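Cytochrome c'' (Methylophilus methylotrophus, PDB 1GU2) probably transfers electrons through a heme c that is covalently attached to the chain. Local coordinates at residues T3-L8 against N111-L116. Residues are numbered along the deposited sequence; the frame is centred on the assembly and turned at random.
Sequences TNAEKL and NFIAYL
Ala5 and Leu8 on the N-terminal helix 2-19 receive a single side chain, Ile113, from the C-terminal helix 106-118, the packing of terminal helices that marks the cytochrome c fold. The example illustrates how a small residue lets two helices come close: at Ala5 the backbones lie just 6.6 Å apart, measured from its CA to the CA of Ile113.

The contact is entirely apolar in its side chains, and no hydrogen bond crosses it. Both branches of Ile113 take part. CG1 lies anti to the carbonyl carbon (chi1 -58°) and chi2 is extended at 173°, which carries CD1 alongside Leu8, 4.1 Å from its CB. Leu8 therefore meets the isoleucine at the root of its side chain, which also touches Ile85 and Glu89 of helix 85-100. Ile113 also touches Val9 and Tyr12, farther along helix 2-19, and Phe82 touches both Ala5 and Leu8.

On the heme side, the neighbouring Phe112 touches the cofactor and Phe92, and within helix 106-118 one face of its ring is covered by Leu116. The side chain of Ile113 lies about 7 Å from the heme.

The shorter branch of Ile113 reaches Ala5 at two points: CG2 is 3.9 Å from the Ala5 CB and makes a van der Waals approach of 3.5 Å to the Ala5 O.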
loop_
_atom_site.group_PDB
_atom_site.type_symbol
_atom_site.label_atom_id
_atom_site.label_comp_id
_atom_site.label_asym_id
_atom_site.label_seq_id
_atom_site.Cartn_x
_atom_site.Cartn_y
_atom_site.Cartn_z
ATOM N N THR A 3 -14.960 1.071 2.638
ATOM C CA THR A 3 -15.788 1.080 1.438
ATOM C C THR A 3 -14.989 1.562 0.233
ATOM O O THR A 3 -15.005 0.942 -0.822
ATOM C CB THR A 3 -17.065 1.998 1.598
ATOM O OG1 THR A 3 -17.768 1.613 2.777
ATOM C CG2 THR A 3 -17.967 1.845 0.398
ATOM N N ASN A 4 -14.342 2.711 0.417
ATOM C CA ASN A 4 -13.586 3.256 -0.721
ATOM C C ASN A 4 -12.407 2.376 -1.037
ATOM O O ASN A 4 -12.074 2.237 -2.213
ATOM C CB ASN A 4 -13.136 4.682 -0.443
ATOM C CG ASN A 4 -14.417 5.503 -0.401
ATOM O OD1 ASN A 4 -15.475 5.241 -0.993
ATOM N ND2 ASN A 4 -14.381 6.511 0.404
ATOM N N ALA A 5 -11.770 1.799 -0.014
ATOM C CA ALA A 5 -10.617 0.918 -0.285
ATOM C C ALA A 5 -11.075 -0.268 -1.097
ATOM O O ALA A 5 -10.435 -0.639 -2.073
ATOM C CB ALA A 5 -9.945 0.514 1.045
ATOM N N GLU A 6 -12.165 -0.909 -0.689
ATOM C CA GLU A 6 -12.631 -2.073 -1.412
ATOM C C GLU A 6 -12.936 -1.737 -2.875
ATOM O O GLU A 6 -12.583 -2.489 -3.786
ATOM C CB GLU A 6 -13.865 -2.659 -0.705
ATOM C CG GLU A 6 -14.340 -3.960 -1.309
ATOM C CD GLU A 6 -15.644 -4.483 -0.750
ATOM O OE1 GLU A 6 -16.373 -5.220 -1.489
ATOM O OE2 GLU A 6 -15.940 -4.236 0.435
ATOM N N LYS A 7 -13.622 -0.626 -3.128
ATOM C CA LYS A 7 -13.922 -0.263 -4.512
ATOM C C LYS A 7 -12.657 -0.006 -5.326
ATOM O O LYS A 7 -12.614 -0.305 -6.529
ATOM C CB LYS A 7 -14.852 0.952 -4.498
ATOM C CG LYS A 7 -16.275 0.656 -3.999
ATOM C CD LYS A 7 -17.212 1.840 -4.196
ATOM C CE LYS A 7 -16.739 3.057 -3.394
ATOM N NZ LYS A 7 -17.609 4.236 -3.752
ATOM N N LEU A 8 -11.607 0.541 -4.712
ATOM C CA LEU A 8 -10.325 0.751 -5.409
ATOM C C LEU A 8 -9.702 -0.581 -5.788
ATOM O O LEU A 8 -9.059 -0.674 -6.858
ATOM C CB LEU A 8 -9.366 1.589 -4.592
ATOM C CG LEU A 8 -9.678 3.097 -4.544
ATOM C CD1 LEU A 8 -8.782 3.736 -3.491
ATOM C CD2 LEU A 8 -9.503 3.781 -5.873
ATOM N N ASN A 111 -3.215 -5.546 -5.264
ATOM C CA ASN A 111 -2.780 -6.545 -4.321
ATOM C C ASN A 111 -2.520 -5.924 -2.947
ATOM O O ASN A 111 -2.859 -6.513 -1.912
ATOM C CB ASN A 111 -1.468 -7.232 -4.783
ATOM C CG ASN A 111 -1.620 -8.171 -5.958
ATOM O OD1 ASN A 111 -2.737 -8.565 -6.313
ATOM N ND2 ASN A 111 -0.488 -8.547 -6.540
ATOM N N PHE A 112 -1.914 -4.734 -2.929
ATOM C CA PHE A 112 -1.596 -4.085 -1.672
ATOM C C PHE A 112 -2.850 -3.633 -0.930
ATOM O O PHE A 112 -2.945 -3.844 0.270
ATOM C CB PHE A 112 -0.639 -2.915 -1.927
ATOM C CG PHE A 112 -0.357 -2.162 -0.637
ATOM C CD1 PHE A 112 -0.794 -0.867 -0.463
ATOM C CD2 PHE A 112 0.344 -2.806 0.368
ATOM C CE1 PHE A 112 -0.534 -0.193 0.716
ATOM C CE2 PHE A 112 0.582 -2.179 1.555
ATOM C CZ PHE A 112 0.138 -0.883 1.705
ATOM N N ILE A 113 -3.808 -3.014 -1.625
ATOM C CA ILE A 113 -5.014 -2.559 -0.948
ATOM C C ILE A 113 -5.831 -3.751 -0.491
ATOM O O ILE A 113 -6.387 -3.741 0.620
ATOM C CB ILE A 113 -5.801 -1.539 -1.802
ATOM C CG1 ILE A 113 -4.957 -0.312 -2.166
ATOM C CG2 ILE A 113 -7.090 -1.177 -1.082
ATOM C CD1 ILE A 113 -5.612 0.653 -3.138
ATOM N N ALA A 114 -5.870 -4.830 -1.253
ATOM C CA ALA A 114 -6.561 -6.038 -0.834
ATOM C C ALA A 114 -5.898 -6.564 0.409
ATOM O O ALA A 114 -6.554 -6.956 1.368
ATOM C CB ALA A 114 -6.540 -7.072 -1.949
ATOM N N TYR A 115 -4.572 -6.560 0.458
ATOM C CA TYR A 115 -3.854 -6.977 1.694
ATOM C C TYR A 115 -4.235 -6.079 2.859
ATOM O O TYR A 115 -4.511 -6.528 3.991
ATOM C CB TYR A 115 -2.332 -6.990 1.396
ATOM C CG TYR A 115 -1.523 -7.003 2.680
ATOM C CD1 TYR A 115 -1.621 -8.074 3.552
ATOM C CD2 TYR A 115 -0.688 -5.949 3.039
ATOM C CE1 TYR A 115 -0.864 -8.058 4.733
ATOM C CE2 TYR A 115 0.071 -5.909 4.207
ATOM C CZ TYR A 115 -0.047 -7.005 5.027
ATOM O OH TYR A 115 0.629 -7.014 6.212
ATOM N N LEU A 116 -4.284 -4.754 2.674
ATOM C CA LEU A 116 -4.709 -3.834 3.751
ATOM C C LEU A 116 -6.093 -4.199 4.301
ATOM O O LEU A 116 -6.295 -4.026 5.539
ATOM C CB LEU A 116 -4.738 -2.408 3.275
ATOM C CG LEU A 116 -3.417 -1.706 2.982
ATOM C CD1 LEU A 116 -3.686 -0.254 2.592
ATOM C CD2 LEU A 116 -2.454 -1.737 4.142
#